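Local coordinates for protein lactaldehyde dehydrogenase (Escherichia coli, PDB 2IMP) that catalyses the irreversible NAD-dependent oxidation of L-lactaldehyde to L-lactate, and also oxidises glycolaldehyde, working as a homotetramer in L-fucose and L-rhamnose breakdown, at residues P8-D12 with G13-T17; V174-P177 with S178-T181; G213-L216 with A217-K221; T228-V231 with S232-E235; L328-A331 with A332-E335. All coordinates share one frame; numbering follows the deposited sequence.

Contact 1 (P8-D12 with G13-T17); sequences PMYID and GQFVT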
# COMPACT_ATOMS: atom_id res chain seq x y z
N PRO A 8 31.33 18.73 -25.73
CA PRO A 8 30.90 19.90 -24.95
C PRO A 8 29.96 19.36 -23.84
O PRO A 8 29.48 18.23 -23.92
CB PRO A 8 30.11 20.71 -25.96
CG PRO A 8 29.41 19.63 -26.74
CD PRO A 8 30.49 18.59 -26.94
N MET A 9 29.73 20.17 -22.82
CA MET A 9 28.81 19.77 -21.77
C MET A 9 27.38 20.18 -22.14
O MET A 9 27.17 20.93 -23.10
CB MET A 9 29.20 20.42 -20.43
CG MET A 9 30.52 19.91 -19.84
SD MET A 9 30.92 20.64 -18.22
CE MET A 9 32.70 20.90 -18.40
N TYR A 10 26.39 19.67 -21.42
CA TYR A 10 25.02 20.06 -21.69
C TYR A 10 24.43 20.76 -20.47
O TYR A 10 24.06 20.12 -19.49
CB TYR A 10 24.17 18.85 -22.06
CG TYR A 10 22.84 19.23 -22.66
CD1 TYR A 10 22.76 19.78 -23.94
CD2 TYR A 10 21.65 19.09 -21.93
CE1 TYR A 10 21.53 20.16 -24.49
CE2 TYR A 10 20.42 19.46 -22.47
CZ TYR A 10 20.37 20.00 -23.74
OH TYR A 10 19.16 20.38 -24.27
N ILE A 11 24.39 22.09 -20.54
CA ILE A 11 23.90 22.90 -19.44
C ILE A 11 22.77 23.89 -19.80
O ILE A 11 22.88 24.65 -20.76
CB ILE A 11 25.08 23.69 -18.83
CG1 ILE A 11 26.15 22.70 -18.34
CG2 ILE A 11 24.60 24.58 -17.68
CD1 ILE A 11 27.49 23.34 -18.01
N ASP A 12 21.70 23.84 -19.02
CA ASP A 12 20.54 24.70 -19.21
C ASP A 12 19.91 24.69 -20.62
O ASP A 12 19.64 25.75 -21.21
CB ASP A 12 20.89 26.14 -18.80
CG ASP A 12 19.66 27.01 -18.58
OD1 ASP A 12 18.54 26.46 -18.50
OD2 ASP A 12 19.80 28.25 -18.47
N GLY A 13 19.69 23.49 -21.16
CA GLY A 13 19.05 23.37 -22.45
C GLY A 13 19.88 23.59 -23.70
O GLY A 13 19.32 23.70 -24.80
N GLN A 14 21.20 23.63 -23.56
CA GLN A 14 22.07 23.82 -24.72
C GLN A 14 23.48 23.23 -24.53
O GLN A 14 23.96 23.12 -23.40
CB GLN A 14 22.21 25.32 -25.05
CG GLN A 14 22.93 26.12 -23.96
CD GLN A 14 23.00 27.62 -24.25
OE1 GLN A 14 23.51 28.41 -23.45
NE2 GLN A 14 22.48 28.03 -25.41
N PHE A 15 24.11 22.83 -25.62
CA PHE A 15 25.47 22.34 -25.50
C PHE A 15 26.43 23.53 -25.34
O PHE A 15 26.34 24.51 -26.09
CB PHE A 15 25.87 21.51 -26.72
CG PHE A 15 25.24 20.14 -26.75
CD1 PHE A 15 24.15 19.88 -27.57
CD2 PHE A 15 25.73 19.12 -25.94
CE1 PHE A 15 23.57 18.61 -27.59
CE2 PHE A 15 25.15 17.85 -25.95
CZ PHE A 15 24.06 17.60 -26.78
N VAL A 16 27.31 23.46 -24.35
CA VAL A 16 28.26 24.53 -24.11
C VAL A 16 29.72 24.15 -24.39
O VAL A 16 30.27 23.27 -23.73
CB VAL A 16 28.15 25.05 -22.65
CG1 VAL A 16 29.13 26.19 -22.43
CG2 VAL A 16 26.73 25.51 -22.37
N THR A 17 30.32 24.81 -25.37
CA THR A 17 31.71 24.53 -25.71
C THR A 17 32.71 24.86 -24.59
O THR A 17 32.72 25.96 -24.06
CB THR A 17 32.14 25.29 -27.00
OG1 THR A 17 31.40 24.79 -28.12
CG2 THR A 17 33.63 25.10 -27.25
O HOH W 1 23.98 27.19 -20.72
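Y10 and F15, a non-hydrogen-bonded pair, make the apolar centre of this beta hairpin. They form an edge-to-face (T-shaped) pair: Y10 CD1 stands 3.5 Å above the F15 ring, over its centre, with the planes at 62°. Y10 CG lies anti to the backbone N (chi1 -167°), which carries the ring along the backbone of Q14 and G13, with Y10 OH 3.3 Å from G13 C. P8 adds to this cluster, its CG 3.8 Å from F15 CD2. I11 and V16 meet more loosely on the other face, where I11 CB is 4.3 Å from V16 CG2. M9 and V16 are an antiparallel hydrogen-bonded pair, with V16 N 2.8 Å from M9 O and a longer return bond from M9 N to V16 O at 3.3 Å. Nearer the turn, I11 N reaches Q14 O at 3.1 Å. At the polar edge a water donates to I11 O and to Q14 OE1. The Y10 hydroxyl bonds D193, and the side of the hairpin that carries Y10 and F15 packs against helix 183-195. D12 ties the turn to R55 and R199 by salt bridges and to N203 through its backbone N-H.

Contact 2 (V174-P177 with S178-T181); sequences VIKP and SEFT. With NAI (1,4-dihydronicotinamide adenine dinucleotide), chain D.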
# COMPACT_ATOMS: atom_id res chain seq x y z
N VAL A 174 21.29 16.76 -12.65
CA VAL A 174 22.59 17.02 -13.23
C VAL A 174 23.39 15.73 -13.17
O VAL A 174 23.67 15.20 -12.09
CB VAL A 174 23.39 18.09 -12.46
CG1 VAL A 174 24.77 18.25 -13.10
CG2 VAL A 174 22.65 19.43 -12.47
N ILE A 175 23.73 15.20 -14.34
CA ILE A 175 24.47 13.96 -14.40
C ILE A 175 25.94 14.08 -14.85
O ILE A 175 26.27 14.87 -15.74
CB ILE A 175 23.75 12.96 -15.33
CG1 ILE A 175 22.50 12.42 -14.63
CG2 ILE A 175 24.70 11.85 -15.76
CD1 ILE A 175 21.68 11.51 -15.48
N LYS A 176 26.80 13.30 -14.21
CA LYS A 176 28.20 13.21 -14.60
C LYS A 176 28.56 11.76 -14.89
O LYS A 176 28.58 10.92 -14.00
CB LYS A 176 29.15 13.72 -13.51
CG LYS A 176 30.61 13.77 -14.03
CD LYS A 176 31.64 13.91 -12.93
CE LYS A 176 32.02 12.57 -12.32
NZ LYS A 176 32.72 11.69 -13.31
N PRO A 177 28.83 11.45 -16.17
CA PRO A 177 29.18 10.06 -16.48
C PRO A 177 30.64 9.80 -16.03
O PRO A 177 31.35 10.74 -15.66
CB PRO A 177 29.04 10.02 -17.99
CG PRO A 177 29.57 11.39 -18.39
CD PRO A 177 28.93 12.31 -17.36
N SER A 178 31.05 8.54 -16.04
CA SER A 178 32.43 8.23 -15.71
C SER A 178 33.36 8.83 -16.78
O SER A 178 32.97 8.90 -17.95
CB SER A 178 32.64 6.71 -15.68
OG SER A 178 34.01 6.37 -15.82
N GLU A 179 34.55 9.28 -16.39
CA GLU A 179 35.47 9.84 -17.37
C GLU A 179 35.94 8.81 -18.42
O GLU A 179 36.45 9.18 -19.48
CB GLU A 179 36.70 10.45 -16.68
CG GLU A 179 37.44 9.52 -15.73
CD GLU A 179 36.98 9.67 -14.28
OE1 GLU A 179 37.83 10.02 -13.43
OE2 GLU A 179 35.77 9.46 -14.00
N PHE A 180 35.75 7.53 -18.11
CA PHE A 180 36.13 6.44 -19.00
C PHE A 180 35.05 6.09 -20.04
O PHE A 180 35.36 5.54 -21.10
CB PHE A 180 36.45 5.18 -18.20
CG PHE A 180 37.55 5.36 -17.22
CD1 PHE A 180 38.84 5.66 -17.65
CD2 PHE A 180 37.31 5.25 -15.85
CE1 PHE A 180 39.87 5.86 -16.74
CE2 PHE A 180 38.33 5.44 -14.94
CZ PHE A 180 39.61 5.75 -15.38
N THR A 181 33.80 6.40 -19.73
CA THR A 181 32.69 6.09 -20.62
C THR A 181 31.65 7.24 -20.77
O THR A 181 30.46 7.07 -20.49
CB THR A 181 31.94 4.82 -20.14
OG1 THR A 181 31.44 5.02 -18.81
CG2 THR A 181 32.89 3.62 -20.13
PA NAI D . 34.33 4.67 -9.27
O1A NAI D . 33.78 4.96 -7.93
O2A NAI D . 35.86 4.75 -9.31
O5B NAI D . 33.70 5.69 -10.32
C5B NAI D . 32.30 5.86 -10.51
C4B NAI D . 31.91 7.35 -10.59
O4B NAI D . 32.22 8.03 -9.37
C3B NAI D . 32.64 8.14 -11.69
O3B NAI D . 31.72 8.99 -12.36
C2B NAI D . 33.73 8.86 -10.92
O2B NAI D . 34.26 10.00 -11.55
C1B NAI D . 33.05 9.16 -9.61
N9A NAI D . 33.99 9.37 -8.47
C8A NAI D . 35.19 8.73 -8.15
N7A NAI D . 35.69 9.29 -7.01
C5A NAI D . 34.86 10.27 -6.61
C6A NAI D . 34.88 11.16 -5.51
N6A NAI D . 35.88 11.14 -4.63
N1A NAI D . 33.84 12.09 -5.36
C2A NAI D . 32.78 12.12 -6.28
N3A NAI D . 32.77 11.23 -7.37
C4A NAI D . 33.79 10.32 -7.52
O3 NAI D . 33.79 3.21 -9.64
PN NAI D . 33.88 2.46 -11.06
O1N NAI D . 33.36 3.31 -12.14
O2N NAI D . 33.23 1.11 -10.88
O5D NAI D . 35.47 2.23 -11.18
C5D NAI D . 36.35 2.96 -12.00
C4D NAI D . 37.74 2.44 -11.74
O4D NAI D . 38.69 3.31 -12.34
C3D NAI D . 38.33 2.17 -10.33
O3D NAI D . 38.39 0.78 -10.08
C2D NAI D . 39.69 2.81 -10.32
O2D NAI D . 40.67 2.03 -9.68
C1D NAI D . 39.96 3.04 -11.79
N1N NAI D . 40.95 4.15 -11.99
C2N NAI D . 40.45 5.45 -12.04
C3N NAI D . 41.35 6.54 -12.23
C7N NAI D . 40.84 7.96 -12.28
O7N NAI D . 41.74 8.99 -12.48
N7N NAI D . 39.55 8.28 -12.15
C4N NAI D . 42.75 6.26 -12.38
C5N NAI D . 43.23 4.92 -12.33
C6N NAI D . 42.31 3.86 -12.14
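The F180 ring has the CG of its neighbour E179 over one face, 4.1 Å above the plane and over its centre. At the ring edge, in its plane, lies C2N of the NADH nicotinamide, 3.5 Å from F180 CZ. E179 OE2 accepts from O2B of the adenine ribose at 2.9 Å, and E179 OE1 takes a weak bond from the carboxamide N7N. A bend at chi2 (-94°) turns the carboxylate to the cofactor. K176 NZ gives bonds to NADH O2B at 2.9 Å and O3B at 3.0 Å, and it also meets P177 O from above the carbonyl plane. G207 O is a fourth acceptor round NZ, so its three hydrogens must be shared. The salt bridge from K176 NZ to E179 OE2 is long, 3.8 Å. This is the end of strand 172-176 in the NAD-binding domain, where K176 and E179 bind the adenine ribose, as the equivalent lysine and glutamate do in many aldehyde dehydrogenases. After it, S178 to T181 form a type I beta turn. S178 OG accepts from F180 N at 3.1 Å, an ST turn. S178 CA lies 3.5 Å from NADH O3B.

Contact 3 (G213-L216 with A217-K221); sequences GQEL and AGNPK. With NAI (1,4-dihydronicotinamide adenine dinucleotide), chain D.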
# COMPACT_ATOMS: atom_id res chain seq x y z
N GLY A 213 32.59 15.53 -9.65
CA GLY A 213 31.82 14.63 -8.81
C GLY A 213 31.61 15.18 -7.41
O GLY A 213 30.50 15.14 -6.87
N GLN A 214 32.69 15.68 -6.81
CA GLN A 214 32.60 16.25 -5.47
C GLN A 214 31.65 17.46 -5.38
O GLN A 214 30.95 17.63 -4.38
CB GLN A 214 33.99 16.62 -4.96
CG GLN A 214 34.75 15.43 -4.38
CD GLN A 214 34.15 14.94 -3.07
OE1 GLN A 214 34.14 15.67 -2.08
NE2 GLN A 214 33.64 13.71 -3.06
N GLU A 215 31.64 18.28 -6.42
CA GLU A 215 30.74 19.44 -6.42
C GLU A 215 29.25 18.98 -6.51
O GLU A 215 28.36 19.60 -5.92
CB GLU A 215 31.09 20.38 -7.59
CG GLU A 215 30.28 21.66 -7.68
CD GLU A 215 30.29 22.51 -6.40
OE1 GLU A 215 31.28 22.46 -5.65
OE2 GLU A 215 29.31 23.23 -6.16
N LEU A 216 29.01 17.89 -7.23
CA LEU A 216 27.66 17.36 -7.34
C LEU A 216 27.17 16.75 -6.00
O LEU A 216 25.97 16.61 -5.76
CB LEU A 216 27.58 16.32 -8.46
CG LEU A 216 27.86 16.83 -9.88
CD1 LEU A 216 27.76 15.69 -10.88
CD2 LEU A 216 26.87 17.93 -10.25
N ALA A 217 28.13 16.40 -5.15
CA ALA A 217 27.82 15.84 -3.84
C ALA A 217 27.79 16.90 -2.72
O ALA A 217 26.99 16.81 -1.78
CB ALA A 217 28.82 14.74 -3.49
N GLY A 218 28.65 17.91 -2.84
CA GLY A 218 28.74 18.94 -1.83
C GLY A 218 28.00 20.25 -2.01
O GLY A 218 27.95 21.06 -1.09
N ASN A 219 27.43 20.49 -3.18
CA ASN A 219 26.70 21.74 -3.39
C ASN A 219 25.40 21.79 -2.55
O ASN A 219 24.56 20.88 -2.62
CB ASN A 219 26.38 21.92 -4.87
CG ASN A 219 25.82 23.29 -5.18
OD1 ASN A 219 24.74 23.65 -4.72
ND2 ASN A 219 26.57 24.07 -5.97
N PRO A 220 25.22 22.86 -1.75
CA PRO A 220 24.04 23.04 -0.89
C PRO A 220 22.66 23.05 -1.59
O PRO A 220 21.64 22.84 -0.95
CB PRO A 220 24.34 24.35 -0.16
CG PRO A 220 25.15 25.11 -1.16
CD PRO A 220 26.09 24.04 -1.70
N LYS A 221 22.64 23.32 -2.89
CA LYS A 221 21.37 23.34 -3.61
C LYS A 221 20.87 21.94 -4.02
O LYS A 221 19.73 21.78 -4.47
CB LYS A 221 21.49 24.22 -4.86
CG LYS A 221 21.79 25.68 -4.56
CD LYS A 221 21.84 26.49 -5.84
CE LYS A 221 22.04 27.96 -5.54
NZ LYS A 221 21.93 28.75 -6.78
PA NAI D . 34.33 4.67 -9.27
O1A NAI D . 33.78 4.96 -7.93
O2A NAI D . 35.86 4.75 -9.31
O5B NAI D . 33.70 5.69 -10.32
C5B NAI D . 32.30 5.86 -10.51
C4B NAI D . 31.91 7.35 -10.59
O4B NAI D . 32.22 8.03 -9.37
C3B NAI D . 32.64 8.14 -11.69
O3B NAI D . 31.72 8.99 -12.36
C2B NAI D . 33.73 8.86 -10.92
O2B NAI D . 34.26 10.00 -11.55
C1B NAI D . 33.05 9.16 -9.61
N9A NAI D . 33.99 9.37 -8.47
C8A NAI D . 35.19 8.73 -8.15
N7A NAI D . 35.69 9.29 -7.01
C5A NAI D . 34.86 10.27 -6.61
C6A NAI D . 34.88 11.16 -5.51
N6A NAI D . 35.88 11.14 -4.63
N1A NAI D . 33.84 12.09 -5.36
C2A NAI D . 32.78 12.12 -6.28
N3A NAI D . 32.77 11.23 -7.37
C4A NAI D . 33.79 10.32 -7.52
O3 NAI D . 33.79 3.21 -9.64
PN NAI D . 33.88 2.46 -11.06
O1N NAI D . 33.36 3.31 -12.14
O2N NAI D . 33.23 1.11 -10.88
O5D NAI D . 35.47 2.23 -11.18
C5D NAI D . 36.35 2.96 -12.00
C4D NAI D . 37.74 2.44 -11.74
O4D NAI D . 38.69 3.31 -12.34
C3D NAI D . 38.33 2.17 -10.33
O3D NAI D . 38.39 0.78 -10.08
C2D NAI D . 39.69 2.81 -10.32
O2D NAI D . 40.67 2.03 -9.68
C1D NAI D . 39.96 3.04 -11.79
N1N NAI D . 40.95 4.15 -11.99
C2N NAI D . 40.45 5.45 -12.04
C3N NAI D . 41.35 6.54 -12.23
C7N NAI D . 40.84 7.96 -12.28
O7N NAI D . 41.74 8.99 -12.48
N7N NAI D . 39.55 8.28 -12.15
C4N NAI D . 42.75 6.26 -12.38
C5N NAI D . 43.23 4.92 -12.33
C6N NAI D . 42.31 3.86 -12.14
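E215 and N219 join across the last turn of helix 209-218. N219 ND2 donates to E215 OE2 at 2.9 Å. The carboxylate oxygen is met nearly along its C-O axis, while the carboxylate and amide planes stand 86° apart. E215 bends at chi2 (55°), which carries its carboxylate along the helix to N219. The same pair is joined through the backbone, N219 N to E215 O at 3.0 Å. G218 N bonds Q214 O at 2.8 Å, whereas A217 N has weak bonds to both G213 O and Q214 O. N219 is the first residue to leave helical angles. Further out, R47 of helix 43-62 forms a second, ionic partner for E215 OE2, so this carboxylate links two helices. On the cofactor side, Q214 NE2 donates to adenine N1A at 2.8 Å and almost straight, 176°. Its OE1 is hydrogen-bonded to T240 OG1, consistent with NE2 being the end turned to the adenine; NE2 also has a weak bond to K236 O. The G213 backbone lies by the adenine as well, with its C atom 3.5 Å from C2A. L216 packs on V174 and K176 of strand 172-176, setting the helix against the sheet. N219 OD1 accepts from K221 N at 2.8 Å, in the carbonyl plane, closing an Asx turn just beyond the helix.

Contact 4 (T228-V231 with S232-E235); sequences TGSV and SAGE. With NAI (1,4-dihydronicotinamide adenine dinucleotide), chain D.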
# COMPACT_ATOMS: atom_id res chain seq x y z
N THR A 228 26.61 5.29 -8.39
CA THR A 228 26.89 3.88 -8.52
C THR A 228 28.37 3.67 -8.87
O THR A 228 28.92 4.40 -9.70
CB THR A 228 26.01 3.24 -9.60
OG1 THR A 228 24.63 3.40 -9.25
CG2 THR A 228 26.33 1.76 -9.75
N GLY A 229 29.02 2.71 -8.21
CA GLY A 229 30.43 2.45 -8.46
C GLY A 229 31.19 1.84 -7.30
O GLY A 229 30.66 0.99 -6.58
N SER A 230 32.44 2.27 -7.10
CA SER A 230 33.28 1.74 -6.02
C SER A 230 32.93 2.23 -4.61
O SER A 230 32.48 3.36 -4.43
CB SER A 230 34.76 2.06 -6.28
OG SER A 230 35.04 3.43 -6.00
N VAL A 231 33.15 1.36 -3.63
CA VAL A 231 32.87 1.71 -2.25
C VAL A 231 33.74 2.90 -1.76
O VAL A 231 33.31 3.69 -0.92
CB VAL A 231 33.09 0.49 -1.31
CG1 VAL A 231 34.54 0.07 -1.32
CG2 VAL A 231 32.65 0.84 0.10
N SER A 232 34.95 3.00 -2.31
CA SER A 232 35.85 4.08 -1.95
C SER A 232 35.29 5.46 -2.36
O SER A 232 35.33 6.42 -1.58
CB SER A 232 37.22 3.87 -2.60
OG SER A 232 38.10 4.93 -2.28
N ALA A 233 34.77 5.53 -3.58
CA ALA A 233 34.18 6.77 -4.06
C ALA A 233 32.87 7.09 -3.32
O ALA A 233 32.58 8.25 -3.01
CB ALA A 233 33.91 6.66 -5.55
N GLY A 234 32.09 6.04 -3.03
CA GLY A 234 30.85 6.21 -2.30
C GLY A 234 31.10 6.82 -0.94
O GLY A 234 30.32 7.65 -0.46
N GLU A 235 32.18 6.39 -0.29
CA GLU A 235 32.54 6.92 1.02
C GLU A 235 32.85 8.43 0.96
O GLU A 235 32.43 9.21 1.82
CB GLU A 235 33.77 6.20 1.57
CG GLU A 235 33.57 4.75 1.94
CD GLU A 235 34.89 4.07 2.31
OE1 GLU A 235 35.67 4.68 3.08
OE2 GLU A 235 35.14 2.93 1.84
PA NAI D . 34.33 4.67 -9.27
O1A NAI D . 33.78 4.96 -7.93
O2A NAI D . 35.86 4.75 -9.31
O5B NAI D . 33.70 5.69 -10.32
C5B NAI D . 32.30 5.86 -10.51
C4B NAI D . 31.91 7.35 -10.59
O4B NAI D . 32.22 8.03 -9.37
C3B NAI D . 32.64 8.14 -11.69
O3B NAI D . 31.72 8.99 -12.36
C2B NAI D . 33.73 8.86 -10.92
O2B NAI D . 34.26 10.00 -11.55
C1B NAI D . 33.05 9.16 -9.61
N9A NAI D . 33.99 9.37 -8.47
C8A NAI D . 35.19 8.73 -8.15
N7A NAI D . 35.69 9.29 -7.01
C5A NAI D . 34.86 10.27 -6.61
C6A NAI D . 34.88 11.16 -5.51
N6A NAI D . 35.88 11.14 -4.63
N1A NAI D . 33.84 12.09 -5.36
C2A NAI D . 32.78 12.12 -6.28
N3A NAI D . 32.77 11.23 -7.37
C4A NAI D . 33.79 10.32 -7.52
O3 NAI D . 33.79 3.21 -9.64
PN NAI D . 33.88 2.46 -11.06
O1N NAI D . 33.36 3.31 -12.14
O2N NAI D . 33.23 1.11 -10.88
O5D NAI D . 35.47 2.23 -11.18
C5D NAI D . 36.35 2.96 -12.00
C4D NAI D . 37.74 2.44 -11.74
O4D NAI D . 38.69 3.31 -12.34
C3D NAI D . 38.33 2.17 -10.33
O3D NAI D . 38.39 0.78 -10.08
C2D NAI D . 39.69 2.81 -10.32
O2D NAI D . 40.67 2.03 -9.68
C1D NAI D . 39.96 3.04 -11.79
N1N NAI D . 40.95 4.15 -11.99
C2N NAI D . 40.45 5.45 -12.04
C3N NAI D . 41.35 6.54 -12.23
C7N NAI D . 40.84 7.96 -12.28
O7N NAI D . 41.74 8.99 -12.48
N7N NAI D . 39.55 8.28 -12.15
C4N NAI D . 42.75 6.26 -12.38
C5N NAI D . 43.23 4.92 -12.33
C6N NAI D . 42.31 3.86 -12.14
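The start of helix 231-242 is capped here by S230, the N-cap, whose OG accepts from A233 N at 3.2 Å with an N-H...O angle of 161°. Its OG sits between the backbone N and the carbonyl carbon (chi1 76°), where it reaches both the helix start and the cofactor. S230 OG donates to NADH O1A at 2.8 Å. S230 N adds bonds to the same O1A, at 3.1 Å, and to the bridging O3, at 3.0 Å. O1A is therefore gripped twice by one residue. This is the strand-loop-helix phosphate site of the NAD-binding domain: the loop after strand 222-227 brings the diphosphate to a helix N-terminus, whose dipole would be expected to favour its negative charge. G229 CA passes close to O3. Behind the cap the helix proceeds regularly, with G234 N bonded to S230 O and E235 N to V231 O at 3.0 Å. The E235 chain returns beside V231, crossing it at an angle, with OE2 3.7 Å from V231 CG2. I245 of a second subunit packs on both of these side chains. At the other end of the loop, T228 OG1 is bonded to K162 and T228 touches the lactate.

Contact 5 (L328-A331 with A332-E335); sequences LINA and AALE. With NAI (1,4-dihydronicotinamide adenine dinucleotide), chain D.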
# COMPACT_ATOMS: atom_id res chain seq x y z
N LEU A 328 39.23 -5.51 -20.20
CA LEU A 328 38.89 -4.81 -18.97
C LEU A 328 38.86 -3.29 -19.25
O LEU A 328 39.48 -2.83 -20.21
CB LEU A 328 39.91 -5.13 -17.88
CG LEU A 328 39.99 -6.59 -17.44
CD1 LEU A 328 40.93 -6.70 -16.23
CD2 LEU A 328 38.61 -7.10 -17.07
N ILE A 329 38.15 -2.53 -18.41
CA ILE A 329 38.02 -1.09 -18.63
C ILE A 329 39.34 -0.29 -18.82
O ILE A 329 39.46 0.49 -19.76
CB ILE A 329 37.18 -0.42 -17.51
CG1 ILE A 329 36.77 0.99 -17.92
CG2 ILE A 329 37.96 -0.39 -16.21
CD1 ILE A 329 35.95 1.05 -19.20
N ASN A 330 40.31 -0.49 -17.94
CA ASN A 330 41.57 0.22 -18.04
C ASN A 330 42.80 -0.51 -17.44
O ASN A 330 42.67 -1.60 -16.88
CB ASN A 330 41.45 1.61 -17.39
CG ASN A 330 40.97 1.54 -15.96
OD1 ASN A 330 41.42 0.69 -15.18
ND2 ASN A 330 40.06 2.44 -15.59
N ALA A 331 43.96 0.11 -17.59
CA ALA A 331 45.21 -0.45 -17.09
C ALA A 331 45.20 -0.82 -15.59
O ALA A 331 45.56 -1.94 -15.22
CB ALA A 331 46.35 0.53 -17.36
N ALA A 332 44.78 0.11 -14.74
CA ALA A 332 44.73 -0.16 -13.32
C ALA A 332 43.87 -1.37 -12.98
O ALA A 332 44.20 -2.16 -12.10
CB ALA A 332 44.22 1.04 -12.58
N ALA A 333 42.76 -1.50 -13.70
CA ALA A 333 41.86 -2.63 -13.50
C ALA A 333 42.58 -3.96 -13.77
O ALA A 333 42.51 -4.89 -12.97
CB ALA A 333 40.65 -2.49 -14.42
N LEU A 334 43.27 -4.01 -14.91
CA LEU A 334 44.03 -5.20 -15.28
C LEU A 334 45.11 -5.53 -14.24
O LEU A 334 45.23 -6.67 -13.80
CB LEU A 334 44.69 -4.99 -16.65
CG LEU A 334 45.54 -6.14 -17.20
CD1 LEU A 334 44.70 -7.40 -17.29
CD2 LEU A 334 46.08 -5.77 -18.56
N GLU A 335 45.87 -4.51 -13.84
CA GLU A 335 46.91 -4.69 -12.84
C GLU A 335 46.37 -5.26 -11.51
O GLU A 335 46.94 -6.19 -10.95
CB GLU A 335 47.63 -3.37 -12.57
CG GLU A 335 48.58 -2.95 -13.67
CD GLU A 335 49.29 -1.65 -13.34
OE1 GLU A 335 49.84 -1.54 -12.22
OE2 GLU A 335 49.30 -0.74 -14.20
PA NAI D . 34.33 4.67 -9.27
O1A NAI D . 33.78 4.96 -7.93
O2A NAI D . 35.86 4.75 -9.31
O5B NAI D . 33.70 5.69 -10.32
C5B NAI D . 32.30 5.86 -10.51
C4B NAI D . 31.91 7.35 -10.59
O4B NAI D . 32.22 8.03 -9.37
C3B NAI D . 32.64 8.14 -11.69
O3B NAI D . 31.72 8.99 -12.36
C2B NAI D . 33.73 8.86 -10.92
O2B NAI D . 34.26 10.00 -11.55
C1B NAI D . 33.05 9.16 -9.61
N9A NAI D . 33.99 9.37 -8.47
C8A NAI D . 35.19 8.73 -8.15
N7A NAI D . 35.69 9.29 -7.01
C5A NAI D . 34.86 10.27 -6.61
C6A NAI D . 34.88 11.16 -5.51
N6A NAI D . 35.88 11.14 -4.63
N1A NAI D . 33.84 12.09 -5.36
C2A NAI D . 32.78 12.12 -6.28
N3A NAI D . 32.77 11.23 -7.37
C4A NAI D . 33.79 10.32 -7.52
O3 NAI D . 33.79 3.21 -9.64
PN NAI D . 33.88 2.46 -11.06
O1N NAI D . 33.36 3.31 -12.14
O2N NAI D . 33.23 1.11 -10.88
O5D NAI D . 35.47 2.23 -11.18
C5D NAI D . 36.35 2.96 -12.00
C4D NAI D . 37.74 2.44 -11.74
O4D NAI D . 38.69 3.31 -12.34
C3D NAI D . 38.33 2.17 -10.33
O3D NAI D . 38.39 0.78 -10.08
C2D NAI D . 39.69 2.81 -10.32
O2D NAI D . 40.67 2.03 -9.68
C1D NAI D . 39.96 3.04 -11.79
N1N NAI D . 40.95 4.15 -11.99
C2N NAI D . 40.45 5.45 -12.04
C3N NAI D . 41.35 6.54 -12.23
C7N NAI D . 40.84 7.96 -12.28
O7N NAI D . 41.74 8.99 -12.48
N7N NAI D . 39.55 8.28 -12.15
C4N NAI D . 42.75 6.26 -12.38
C5N NAI D . 43.23 4.92 -12.33
C6N NAI D . 42.31 3.86 -12.14
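The loop enters helix 331-346 at N330, the N-cap, and the first helical bonds run from L334 N to N330 O at 3.2 Å and from E335 N to A331 O at 2.9 Å. The side chain of N330 completes the cap. Its OD1 accepts from A333 N at 3.0 Å, with the donor nearly on the line of the C=O bond. CG lies between the backbone N and the carbonyl carbon (chi1 55°), which brings OD1 to A333 N. OD1 is thereby committed to the helix, and ND2 faces the cofactor and the ring of F180. Apolar contacts lie beside the cap. L328 reaches over the first helical turn, with CD1 3.6 Å from L334 CA and 4.0 Å from L334 CD1. I329 CG2 rests on A333 CB at 3.9 Å, while other parts of I329 meet W152. The helix start also borders the nicotinamide half of NADH, and R336, an NAD-binding residue, follows directly. ND2 of N330 lies 3.6 Å from ribose O4D, and the methyl CB of A332 touches nicotinamide C6N at 3.4 Å.

How the contacts relate
The five contacts follow one another along the chain. Contact 1 is the outlying hairpin of strands 5-11 and 14-16, its centre about 25 Å from the centre of the chain, and its nearest atoms are about 7 Å from contact 2. Contacts 2 to 4 belong to the NAD-binding domain, with centres 14 to 15 Å apart, and come from strand 172-176, helix 209-218 and the loop into helix 231-242. Contacts 2 and 3 touch through V174, K176 and L216. Contact 5, at the start of helix 331-346, meets contact 2 through F180 and N330. Contacts 2 to 5 all touch NADH, so successive chain segments supply part of the pocket for its adenine, riboses, diphosphate and nicotinamide.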